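PDB 5HR4: MmeI from Methylophilus methylotrophus, which probably methylates adenine in DNA at N6 with S-adenosyl-L-methionine as donor and, as a Type IIL restriction-modification enzyme, couples this activity with DNA cleavage. Local coordinates for residues A[721-724]-A[725-728]; A[793-796]-A[797-800]; A[174-178]-A[179-183]; A[850-853]-A[854-858]; A[186-189]-A[190-194]. All coordinates share one frame; numbering follows the deposited sequence.

Along the chain the order is contact 3, contact 5, contact 1, contact 2 and contact 4. Contacts 3 and 5 are neighbours, with centres about 12 Å apart: contact 3 ends helix 163-178, and contact 5 lies on the following helix 183-200, where Leu186 packs on Leu176 and Lys177. On the opposite side of the chain's centre, contacts 2 and 4 have centres about 19 Å apart and lie in the target recognition domain and the C-terminal domain, respectively. Contact 1 shares the target recognition domain with contact 2, yet their centres lie about 36 Å apart; of the five, it is the one that meets the DNA directly.

Contact 1: A[721-724]-A[725-728]; sequences SSAK and PTRQ. With nucleotides of chain C.
Ser721 and Thr726 touch each other and together hold the phosphate of DG10 of chain C, at an ST turn that leads into helix 724-729 of the target recognition domain. Thr726 OG1 donates to OP2 of DG10 of chain C at 2.7 Å, and Ser721 OG donates to OP1 of the same nucleotide at 2.8 Å. The two hydroxyls thus grip different oxygens of one phosphate. With chi1 at -177°, Ser721 OG lies opposite its own amide nitrogen and also accepts from Ala723 N (3.2 Å), the bond that defines the turn, while Thr726 CG2 rests on Ser721 CB at 3.6 Å. At the next phosphate, Ser722 OG donates to DA11 of chain C OP2 at 2.8 Å.

Ala723 is the N-cap, its carbonyl oxygen accepting from Arg727 N and, weakly, from Thr726 N; Lys724 O takes Gln728 N in the next turn. Arg727 reaches back along the loop. Its chain bends at chi3 (-62°), bringing NH1 to Ser722 O at 3.0 Å and, further off, to Ser721 O; both bonds are weak, and both oxygens lie at the guanidinium edge, with Lys724 CA over one face. These weak bonds link the helix back to the loop that precedes it.

Outermost is packing on the major-groove edges of the bases, a setting consistent with sequence reading by this domain. Ala723 CB stands 3.4 Å from N7 of DA11 of chain C, and Pro725 CG touches the methyl C7 of DT12 of chain C at 3.6 Å.

Contact 2: A[793-796]-A[797-800]; sequences MHNC and WMRN
Cys796 and Asn800 are joined by a side-chain bond one turn apart on helix 792-801, in the target recognition domain. Asn800 ND2 donates to Cys796 O at 2.7 Å, nearly straight (168°) and with the acceptor in the amide plane; Asn800 N reaches the same oxygen only weakly. A chi1 of -80° sets the amide of Asn800 opposite its own carbonyl carbon and folds it back over the preceding turn. Regular backbone bonds run alongside, Met798 N to His794 O (2.8 Å) among them.

Non-bonded packing centres on Asn795. Met798 CE lies 3.5 Å from Asn795 O and close to OD1, which is itself bonded to Ile760 N. From another side the Arg799 guanidinium spreads over Asn795 O, which sits above one face, and NH2 meets Asn795 CB at 3.6 Å.

Charge enters through Arg799 NH1, which forms a salt bridge with Glu888 OE1 on helix 888-903. Replacing Arg799 with alanine would probably leave Glu888 without this mate and bare the flank of Asn795 that the guanidinium covers. The flat cation thus serves twice, its face resting on the helix backbone and its NH1 joining this helix to the C-terminal region.

Contact 3: A[174-178]-A[179-183]; sequences DTLKL and VGYEG
Thr175 meets Val179 through its backbone: Thr175 O lies 3.5 Å from Val179 CG1, in the closing turn of helix 163-178. A chi1 of -47° turns that methyl back toward Thr175, while Val179 CG2 rests 3.4 Å from the next oxygen, Leu176 O. The Thr175 hydroxyl is engaged further back, with Lys171 O.

Leu176 carries the signature of a Schellman motif. Its carbonyl oxygen accepts from Tyr181 N at 3.3 Å, the long backward bond of the motif, and also from Val179 N at 3.2 Å; the two donors arrive from opposite faces of the carbonyl plane. Its side chain completes the pattern, CD2 resting on Tyr181 CB at 4.0 Å as the two side chains run next to each other in the same direction.

Lys177 adds the second backward bond, its O accepting from Gly180 N at 2.9 Å with the donor well above the carbonyl plane. Lys177 CA makes a CH...O contact with Tyr181 O (3.6 Å). Beyond Leu178, Gly180 turns the chain with a phi of 100°, an angle at which a side chain would press on the carbonyl oxygen of Val179.

The far end of Tyr181 is engaged elsewhere: its OH bonds to Pro267 O and its ring meets that of Tyr189 edge-to-face. The helix end is therefore closed twice over, polar and apolar: the reversed chain supplies amides to two terminal carbonyls, while Leu176 packs on the CB of the buried Tyr181, the apolar contact that accompanies the bonds of a Schellman motif.

Contact 4: A[850-853]-A[854-858]; sequences ESLA and GLYDP
Ser851 caps the short helix 852-856 by its side chain: OG accepts from Gly854 N at 3.2 Å, almost in line (165°). The rotamer makes this possible, since chi1 of 81° places OG between the backbone nitrogen and the carbonyl carbon, where it meets the amide of Gly854.

Flanking this N-cap, Glu850 and Leu855 meet at the positions of a hydrophobic staple, with the aliphatic part of the glutamate as one partner. Its chain bends at chi2, and CG touches Leu855 CG at 3.8 Å, the two side chains running across each other at a slant.

Tyr856 swings its ring opposite its carbonyl carbon (chi1 -82°), bringing CD1 within 3.6 Å of Leu852 O, which lies at the ring edge. Leu852 CD2 approaches CE1 of the same ring at 4.3 Å. Backbone bonds close the turn, Leu855 N to Ser851 O at 3.0 Å and Asp857 N to Ala853 O at 2.9 Å.

Two helices of the C-terminal domain meet the Tyr856 end, where OH bonds to Arg844 of helix 827-845 and His869 of helix 863-880. Toward helix 679-683, Leu852 packs on Phe682, and Ala853 shares backbone hydrogen bonding with Ile683.

Contact 5: A[186-189]-A[190-194]; sequences LELY and LVRLL
Leu188 and Arg192 lie one turn apart on helix 183-200, in the helicase spacer domain. Leu188 CD1 lies against the arginine chain, 3.4 Å from Arg192 NE and 3.8 Å from Arg192 CG. The same methyl reaches Val191 CG1 at 4.2 Å, bridging two residues of the next turn.

On another flank Tyr189 meets Leu193. Leu193 CD1 approaches Tyr189 CD1 at 3.6 Å, and Tyr189 CE1 is next at 3.8 Å from the same methyl. A chi1 of -158°, with CG roughly opposite the backbone nitrogen, carries the ring out to where the leucine methyl can reach it. Beneath the side chains the helix bonds are regular, among them Arg192 N to Leu188 O (2.9 Å) and Leu193 N to Tyr189 O (3.0 Å).

What positions Arg192 lies further out. Its chain runs extended from CG to NE, and NE donates to Leu261 O, NH2 to Glu264 O, while Phe233 receives the cation in a cation-pi contact and packs edge-to-face with Tyr189. A leucine at Arg192 would probably leave both carbonyl oxygens without these donors and the Phe233 ring without its charged partner.

The helix is buried between several elements: helix 259-262 lies against Leu188 and Val191, helix 416-440 of the methyltransferase region against Leu190 and Val191, and helix 163-178 against Leu186 and Leu190.

Contact 1: A[721-724]-A[725-728]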
# COMPACT_ATOMS: atom_id res chain seq x y z
N SER A 721 10.66 20.43 18.04
CA SER A 721 10.15 20.02 16.74
C SER A 721 11.29 19.74 15.78
O SER A 721 12.44 20.08 16.05
CB SER A 721 9.24 21.09 16.13
OG SER A 721 8.71 20.64 14.90
N SER A 722 10.98 19.12 14.64
CA SER A 722 11.98 18.99 13.59
C SER A 722 11.75 19.91 12.40
O SER A 722 12.66 20.05 11.57
CB SER A 722 12.09 17.54 13.10
OG SER A 722 10.84 17.06 12.63
N ALA A 723 10.59 20.55 12.29
CA ALA A 723 10.34 21.47 11.18
C ALA A 723 10.76 22.88 11.60
O ALA A 723 10.21 23.44 12.55
CB ALA A 723 8.87 21.44 10.76
N LYS A 724 11.73 23.44 10.88
CA LYS A 724 12.24 24.76 11.24
C LYS A 724 11.14 25.79 11.46
O LYS A 724 11.26 26.59 12.41
CB LYS A 724 13.24 25.25 10.18
CG LYS A 724 13.95 26.55 10.58
CD LYS A 724 15.20 26.80 9.75
CE LYS A 724 14.87 27.47 8.43
NZ LYS A 724 16.08 27.65 7.56
N PRO A 725 10.07 25.86 10.66
CA PRO A 725 9.01 26.84 10.97
C PRO A 725 8.34 26.59 12.30
O PRO A 725 7.86 27.55 12.93
CB PRO A 725 8.04 26.67 9.80
CG PRO A 725 8.88 26.18 8.67
CD PRO A 725 9.88 25.26 9.32
N THR A 726 8.28 25.34 12.76
CA THR A 726 7.68 25.07 14.06
C THR A 726 8.58 25.59 15.18
O THR A 726 8.11 26.33 16.07
CB THR A 726 7.39 23.58 14.22
OG1 THR A 726 6.64 23.12 13.09
CG2 THR A 726 6.55 23.34 15.45
N ARG A 727 9.88 25.24 15.15
CA ARG A 727 10.86 25.82 16.06
C ARG A 727 10.76 27.35 16.09
O ARG A 727 10.57 27.95 17.15
CB ARG A 727 12.28 25.38 15.68
CG ARG A 727 12.55 23.89 15.92
CD ARG A 727 14.03 23.49 15.90
NE ARG A 727 14.67 23.73 14.60
CZ ARG A 727 14.60 22.92 13.54
NH1 ARG A 727 13.91 21.78 13.61
NH2 ARG A 727 15.21 23.24 12.41
N GLN A 728 10.82 27.99 14.91
CA GLN A 728 10.59 29.43 14.83
C GLN A 728 9.35 29.85 15.61
O GLN A 728 9.38 30.86 16.32
CB GLN A 728 10.46 29.87 13.37
CG GLN A 728 11.77 29.80 12.61
CD GLN A 728 11.70 30.39 11.20
OE1 GLN A 728 10.62 30.60 10.66
NE2 GLN A 728 12.86 30.64 10.62
P DG C 10 5.57 19.43 13.81
OP1 DG C 10 6.20 19.45 15.16
OP2 DG C 10 5.31 20.75 13.20
O5' DG C 10 6.39 18.55 12.75
C5' DG C 10 6.17 17.13 12.67
C4' DG C 10 6.42 16.58 11.26
O4' DG C 10 5.23 16.75 10.45
C3' DG C 10 7.54 17.24 10.47
O3' DG C 10 8.06 16.31 9.57
C2' DG C 10 6.81 18.35 9.73
C1' DG C 10 5.51 17.65 9.38
N9 DG C 10 4.37 18.54 9.22
C8 DG C 10 4.01 19.58 10.04
N7 DG C 10 2.93 20.20 9.66
C5 DG C 10 2.54 19.53 8.50
C6 DG C 10 1.43 19.75 7.65
O6 DG C 10 0.55 20.63 7.75
N1 DG C 10 1.41 18.82 6.58
C2 DG C 10 2.35 17.82 6.39
N2 DG C 10 2.19 17.04 5.33
N3 DG C 10 3.38 17.61 7.19
C4 DG C 10 3.42 18.51 8.22
P DA C 11 9.59 16.37 9.08
OP1 DA C 11 9.96 14.93 8.95
OP2 DA C 11 10.41 17.29 9.90
O5' DA C 11 9.48 17.00 7.64
C5' DA C 11 9.05 16.19 6.59
C4' DA C 11 8.46 17.05 5.53
O4' DA C 11 7.50 17.93 6.14
C3' DA C 11 9.47 17.95 4.85
O3' DA C 11 9.72 17.43 3.54
C2' DA C 11 8.81 19.36 4.84
C1' DA C 11 7.41 19.11 5.40
N9 DA C 11 6.89 20.14 6.31
C8 DA C 11 7.47 20.64 7.44
N7 DA C 11 6.73 21.52 8.08
C5 DA C 11 5.56 21.58 7.33
C6 DA C 11 4.35 22.31 7.47
N6 DA C 11 4.09 23.19 8.46
N1 DA C 11 3.40 22.12 6.53
C2 DA C 11 3.64 21.26 5.55
N3 DA C 11 4.71 20.52 5.32
C4 DA C 11 5.64 20.72 6.25
P DT C 12 10.76 18.15 2.56
OP1 DT C 12 11.05 17.22 1.45
OP2 DT C 12 11.84 18.71 3.40
O5' DT C 12 9.91 19.35 1.93
C5' DT C 12 8.91 19.07 1.02
C4' DT C 12 8.12 20.31 0.69
O4' DT C 12 7.50 20.83 1.89
C3' DT C 12 8.96 21.46 0.12
O3' DT C 12 8.50 21.76 -1.17
C2' DT C 12 8.70 22.63 1.10
C1' DT C 12 7.39 22.21 1.75
N1 DT C 12 7.17 22.83 3.09
C2 DT C 12 5.90 23.26 3.43
O2 DT C 12 4.94 23.13 2.70
N3 DT C 12 5.81 23.84 4.66
C4 DT C 12 6.83 24.04 5.57
O4 DT C 12 6.64 24.57 6.65
C5 DT C 12 8.12 23.58 5.15
C7 DT C 12 9.30 23.74 6.06
C6 DT C 12 8.23 23.00 3.94

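Contact 2: A[793-796]-A[797-800]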
# COMPACT_ATOMS: atom_id res chain seq x y z
N MET A 793 -24.30 17.62 -6.48
CA MET A 793 -23.33 17.96 -7.51
C MET A 793 -21.96 18.27 -6.92
O MET A 793 -20.93 17.81 -7.42
CB MET A 793 -23.83 19.15 -8.32
CG MET A 793 -24.80 18.77 -9.40
SD MET A 793 -24.02 17.70 -10.63
CE MET A 793 -24.48 18.59 -12.12
N HIS A 794 -21.94 19.08 -5.85
CA HIS A 794 -20.67 19.41 -5.22
C HIS A 794 -20.06 18.18 -4.58
O HIS A 794 -18.87 17.90 -4.78
CB HIS A 794 -20.87 20.52 -4.19
CG HIS A 794 -19.61 20.86 -3.46
ND1 HIS A 794 -18.50 21.38 -4.10
CD2 HIS A 794 -19.28 20.74 -2.15
CE1 HIS A 794 -17.54 21.56 -3.21
NE2 HIS A 794 -17.98 21.19 -2.03
N ASN A 795 -20.86 17.41 -3.83
CA ASN A 795 -20.36 16.20 -3.18
C ASN A 795 -19.90 15.17 -4.21
O ASN A 795 -18.96 14.40 -3.96
CB ASN A 795 -21.43 15.59 -2.28
CG ASN A 795 -21.59 16.33 -0.97
OD1 ASN A 795 -20.79 16.14 -0.06
ND2 ASN A 795 -22.62 17.15 -0.86
N CYS A 796 -20.55 15.12 -5.37
CA CYS A 796 -20.03 14.26 -6.42
C CYS A 796 -18.67 14.75 -6.89
O CYS A 796 -17.76 13.94 -7.16
CB CYS A 796 -21.04 14.19 -7.56
SG CYS A 796 -20.37 13.44 -9.00
N TRP A 797 -18.49 16.07 -6.98
CA TRP A 797 -17.20 16.62 -7.34
C TRP A 797 -16.15 16.27 -6.28
O TRP A 797 -15.12 15.66 -6.59
CB TRP A 797 -17.31 18.13 -7.52
CG TRP A 797 -16.06 18.74 -8.05
CD1 TRP A 797 -15.16 19.51 -7.36
CD2 TRP A 797 -15.56 18.63 -9.38
NE1 TRP A 797 -14.14 19.89 -8.19
CE2 TRP A 797 -14.36 19.35 -9.44
CE3 TRP A 797 -16.02 17.99 -10.53
CZ2 TRP A 797 -13.60 19.45 -10.60
CZ3 TRP A 797 -15.27 18.09 -11.69
CH2 TRP A 797 -14.07 18.82 -11.71
N MET A 798 -16.41 16.64 -5.02
CA MET A 798 -15.54 16.25 -3.91
C MET A 798 -15.16 14.77 -3.96
O MET A 798 -13.99 14.42 -3.74
CB MET A 798 -16.24 16.58 -2.59
CG MET A 798 -15.52 16.08 -1.34
SD MET A 798 -15.85 14.35 -0.90
CE MET A 798 -17.63 14.35 -0.67
N ARG A 799 -16.13 13.88 -4.24
CA ARG A 799 -15.88 12.44 -4.29
C ARG A 799 -14.89 12.05 -5.37
O ARG A 799 -14.17 11.06 -5.21
CB ARG A 799 -17.18 11.68 -4.55
CG ARG A 799 -17.86 11.07 -3.34
CD ARG A 799 -19.20 10.50 -3.73
NE ARG A 799 -20.20 10.93 -2.77
CZ ARG A 799 -21.21 11.76 -3.02
NH1 ARG A 799 -21.41 12.26 -4.23
NH2 ARG A 799 -22.03 12.09 -2.04
N ASN A 800 -14.86 12.79 -6.47
CA ASN A 800 -14.08 12.39 -7.64
C ASN A 800 -12.71 13.06 -7.74
O ASN A 800 -11.73 12.38 -8.09
CB ASN A 800 -14.89 12.67 -8.90
CG ASN A 800 -15.90 11.61 -9.14
OD1 ASN A 800 -15.58 10.57 -9.71
ND2 ASN A 800 -17.11 11.83 -8.68

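Contact 3: A[174-178]-A[179-183]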
# COMPACT_ATOMS: atom_id res chain seq x y z
N ASP A 174 17.29 -13.08 15.11
CA ASP A 174 17.66 -11.95 15.96
C ASP A 174 18.45 -12.39 17.19
O ASP A 174 19.28 -11.63 17.70
CB ASP A 174 16.41 -11.17 16.38
CG ASP A 174 15.74 -10.43 15.22
OD1 ASP A 174 16.43 -10.13 14.20
OD2 ASP A 174 14.53 -10.15 15.32
N THR A 175 18.20 -13.61 17.69
CA THR A 175 19.01 -14.14 18.79
C THR A 175 20.46 -14.33 18.36
O THR A 175 21.39 -13.99 19.10
CB THR A 175 18.41 -15.46 19.26
OG1 THR A 175 17.00 -15.27 19.48
CG2 THR A 175 19.07 -15.93 20.55
N LEU A 176 20.67 -14.91 17.18
CA LEU A 176 22.00 -14.96 16.60
C LEU A 176 22.55 -13.57 16.34
O LEU A 176 23.72 -13.30 16.60
CB LEU A 176 21.96 -15.77 15.31
CG LEU A 176 22.32 -17.24 15.47
CD1 LEU A 176 21.86 -18.02 14.26
CD2 LEU A 176 23.84 -17.35 15.65
N LYS A 177 21.72 -12.66 15.83
CA LYS A 177 22.22 -11.31 15.57
C LYS A 177 22.76 -10.69 16.86
O LYS A 177 23.82 -10.07 16.85
CB LYS A 177 21.14 -10.43 14.94
CG LYS A 177 21.64 -9.04 14.54
CD LYS A 177 20.62 -8.26 13.72
CE LYS A 177 19.43 -7.87 14.56
NZ LYS A 177 19.28 -6.39 14.66
N LEU A 178 22.06 -10.89 17.97
CA LEU A 178 22.43 -10.19 19.20
C LEU A 178 23.77 -10.63 19.76
O LEU A 178 24.39 -9.86 20.50
CB LEU A 178 21.35 -10.34 20.27
CG LEU A 178 20.07 -9.54 20.02
CD1 LEU A 178 19.25 -9.40 21.30
CD2 LEU A 178 20.35 -8.16 19.40
N VAL A 179 24.25 -11.83 19.43
CA VAL A 179 25.55 -12.26 19.94
C VAL A 179 26.67 -11.86 18.98
O VAL A 179 27.83 -12.23 19.19
CB VAL A 179 25.60 -13.77 20.22
CG1 VAL A 179 24.36 -14.21 20.99
CG2 VAL A 179 25.78 -14.58 18.92
N GLY A 180 26.32 -11.12 17.93
CA GLY A 180 27.30 -10.57 17.00
C GLY A 180 27.48 -11.32 15.70
O GLY A 180 28.44 -11.04 14.97
N TYR A 181 26.60 -12.28 15.40
CA TYR A 181 26.62 -12.96 14.10
C TYR A 181 25.66 -12.21 13.20
O TYR A 181 24.47 -12.53 13.09
CB TYR A 181 26.26 -14.43 14.24
CG TYR A 181 26.73 -15.23 13.06
CD1 TYR A 181 27.99 -15.82 13.06
CD2 TYR A 181 25.93 -15.39 11.93
CE1 TYR A 181 28.44 -16.54 12.00
CE2 TYR A 181 26.37 -16.12 10.84
CZ TYR A 181 27.64 -16.69 10.88
OH TYR A 181 28.11 -17.42 9.82
N GLU A 182 26.19 -11.20 12.54
CA GLU A 182 25.44 -10.11 11.94
C GLU A 182 25.68 -10.11 10.45
O GLU A 182 26.59 -10.76 9.95
CB GLU A 182 25.89 -8.77 12.55
N GLY A 183 24.87 -9.35 9.73
CA GLY A 183 25.22 -9.08 8.36
C GLY A 183 25.02 -10.25 7.40
O GLY A 183 24.18 -11.15 7.60

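Contact 4: A[850-853]-A[854-858]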
# COMPACT_ATOMS: atom_id res chain seq x y z
N GLU A 850 -30.05 15.27 18.00
CA GLU A 850 -29.40 14.49 16.97
C GLU A 850 -28.17 15.27 16.51
O GLU A 850 -28.30 16.44 16.12
CB GLU A 850 -30.34 14.18 15.80
CG GLU A 850 -30.16 12.79 15.14
CD GLU A 850 -30.69 11.65 16.02
OE1 GLU A 850 -31.66 11.89 16.75
OE2 GLU A 850 -30.12 10.54 15.99
N SER A 851 -26.99 14.66 16.61
CA SER A 851 -25.79 15.24 16.03
C SER A 851 -25.90 15.22 14.51
O SER A 851 -26.74 14.53 13.93
CB SER A 851 -24.54 14.48 16.50
OG SER A 851 -24.34 13.28 15.75
N LEU A 852 -25.04 16.00 13.84
CA LEU A 852 -25.05 15.94 12.38
C LEU A 852 -24.69 14.55 11.89
O LEU A 852 -25.14 14.14 10.80
CB LEU A 852 -24.09 16.96 11.78
CG LEU A 852 -24.55 18.41 11.88
CD1 LEU A 852 -23.48 19.35 11.31
CD2 LEU A 852 -25.87 18.57 11.16
N ALA A 853 -23.91 13.79 12.66
CA ALA A 853 -23.64 12.41 12.27
C ALA A 853 -24.94 11.61 12.24
O ALA A 853 -25.25 10.96 11.24
CB ALA A 853 -22.63 11.78 13.22
N GLY A 854 -25.72 11.69 13.32
CA GLY A 854 -26.97 10.94 13.37
C GLY A 854 -27.96 11.34 12.30
O GLY A 854 -28.69 10.49 11.78
N LEU A 855 -27.97 12.62 11.93
CA LEU A 855 -28.90 13.08 10.90
C LEU A 855 -28.44 12.73 9.50
O LEU A 855 -29.29 12.57 8.61
CB LEU A 855 -29.10 14.59 11.00
CG LEU A 855 -30.14 15.01 12.04
CD1 LEU A 855 -29.84 16.40 12.56
CD2 LEU A 855 -31.50 14.98 11.41
N TYR A 856 -27.13 12.61 9.26
CA TYR A 856 -26.64 12.37 7.91
C TYR A 856 -26.10 10.96 7.70
O TYR A 856 -25.57 10.66 6.62
CB TYR A 856 -25.58 13.40 7.54
CG TYR A 856 -26.17 14.71 7.06
CD1 TYR A 856 -26.75 15.60 7.95
CD2 TYR A 856 -26.15 15.04 5.72
CE1 TYR A 856 -27.29 16.80 7.51
CE2 TYR A 856 -26.69 16.23 5.26
CZ TYR A 856 -27.25 17.11 6.16
OH TYR A 856 -27.78 18.29 5.69
N ASP A 857 -26.23 10.08 8.67
CA ASP A 857 -26.12 8.67 8.37
C ASP A 857 -27.29 8.27 7.46
O ASP A 857 -28.45 8.52 7.82
CB ASP A 857 -26.14 7.89 9.67
CG ASP A 857 -26.35 6.41 9.47
OD1 ASP A 857 -26.08 5.90 8.35
OD2 ASP A 857 -26.78 5.76 10.45
N PRO A 858 -27.04 7.69 6.28
CA PRO A 858 -28.16 7.45 5.35
C PRO A 858 -29.10 6.32 5.76
O PRO A 858 -30.25 6.28 5.29
CB PRO A 858 -27.45 7.17 4.01
CG PRO A 858 -26.11 6.71 4.38
CD PRO A 858 -25.74 7.44 5.65

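Contact 5: A[186-189]-A[190-194]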
# COMPACT_ATOMS: atom_id res chain seq x y z
N LEU A 186 24.93 -13.79 8.57
CA LEU A 186 23.68 -14.10 9.26
C LEU A 186 22.56 -14.44 8.27
O LEU A 186 21.96 -15.52 8.35
CB LEU A 186 23.28 -12.93 10.17
CG LEU A 186 21.94 -13.12 10.88
CD1 LEU A 186 22.02 -14.26 11.89
CD2 LEU A 186 21.52 -11.83 11.54
N GLU A 187 22.32 -13.56 7.29
CA GLU A 187 21.24 -13.75 6.34
C GLU A 187 21.38 -15.07 5.59
O GLU A 187 20.39 -15.79 5.40
CB GLU A 187 21.20 -12.60 5.33
CG GLU A 187 21.48 -11.21 5.88
CD GLU A 187 20.56 -10.79 7.02
OE1 GLU A 187 20.81 -9.71 7.62
OE2 GLU A 187 19.59 -11.53 7.32
N LEU A 188 22.60 -15.41 5.15
CA LEU A 188 22.77 -16.64 4.39
C LEU A 188 22.86 -17.86 5.30
O LEU A 188 22.43 -18.95 4.89
CB LEU A 188 24.01 -16.52 3.50
CG LEU A 188 24.61 -17.68 2.70
CD1 LEU A 188 23.59 -18.45 1.89
CD2 LEU A 188 25.65 -17.10 1.79
N TYR A 189 23.39 -17.71 6.51
CA TYR A 189 23.33 -18.81 7.47
C TYR A 189 21.89 -19.27 7.65
O TYR A 189 21.59 -20.47 7.57
CB TYR A 189 23.91 -18.37 8.81
CG TYR A 189 24.39 -19.48 9.72
CD1 TYR A 189 23.52 -20.13 10.58
CD2 TYR A 189 25.73 -19.86 9.74
CE1 TYR A 189 23.95 -21.14 11.42
CE2 TYR A 189 26.17 -20.87 10.57
CZ TYR A 189 25.28 -21.51 11.41
OH TYR A 189 25.72 -22.52 12.26
N LEU A 190 20.98 -18.32 7.83
CA LEU A 190 19.61 -18.67 8.22
C LEU A 190 18.86 -19.27 7.04
O LEU A 190 18.22 -20.33 7.15
CB LEU A 190 18.91 -17.43 8.75
CG LEU A 190 17.69 -17.72 9.62
CD1 LEU A 190 18.10 -18.00 11.08
CD2 LEU A 190 16.69 -16.59 9.53
N VAL A 191 18.94 -18.62 5.89
CA VAL A 191 18.35 -19.15 4.67
C VAL A 191 18.92 -20.54 4.33
O VAL A 191 18.21 -21.40 3.80
CB VAL A 191 18.56 -18.12 3.55
CG1 VAL A 191 19.44 -18.65 2.43
CG2 VAL A 191 17.22 -17.56 3.06
N ARG A 192 20.19 -20.80 4.65
CA ARG A 192 20.69 -22.17 4.54
C ARG A 192 19.95 -23.12 5.48
O ARG A 192 19.48 -24.18 5.06
CB ARG A 192 22.19 -22.22 4.79
CG ARG A 192 23.03 -21.75 3.60
CD ARG A 192 24.45 -21.43 4.05
NE ARG A 192 25.32 -21.15 2.92
CZ ARG A 192 26.64 -21.34 2.94
NH1 ARG A 192 27.22 -21.82 4.03
NH2 ARG A 192 27.36 -21.07 1.86
N LEU A 193 19.86 -22.76 6.77
CA LEU A 193 19.08 -23.57 7.71
C LEU A 193 17.67 -23.82 7.19
O LEU A 193 17.11 -24.91 7.36
CB LEU A 193 19.00 -22.89 9.07
CG LEU A 193 20.38 -22.73 9.69
CD1 LEU A 193 20.25 -21.73 10.83
CD2 LEU A 193 20.85 -24.06 10.19
N LEU A 194 17.06 -22.80 6.59
CA LEU A 194 15.71 -22.95 6.08
C LEU A 194 15.66 -24.06 5.05
O LEU A 194 14.75 -24.90 5.06
CB LEU A 194 15.24 -21.64 5.49
CG LEU A 194 13.82 -21.66 4.96
CD1 LEU A 194 12.86 -21.98 6.09
CD2 LEU A 194 13.53 -20.30 4.34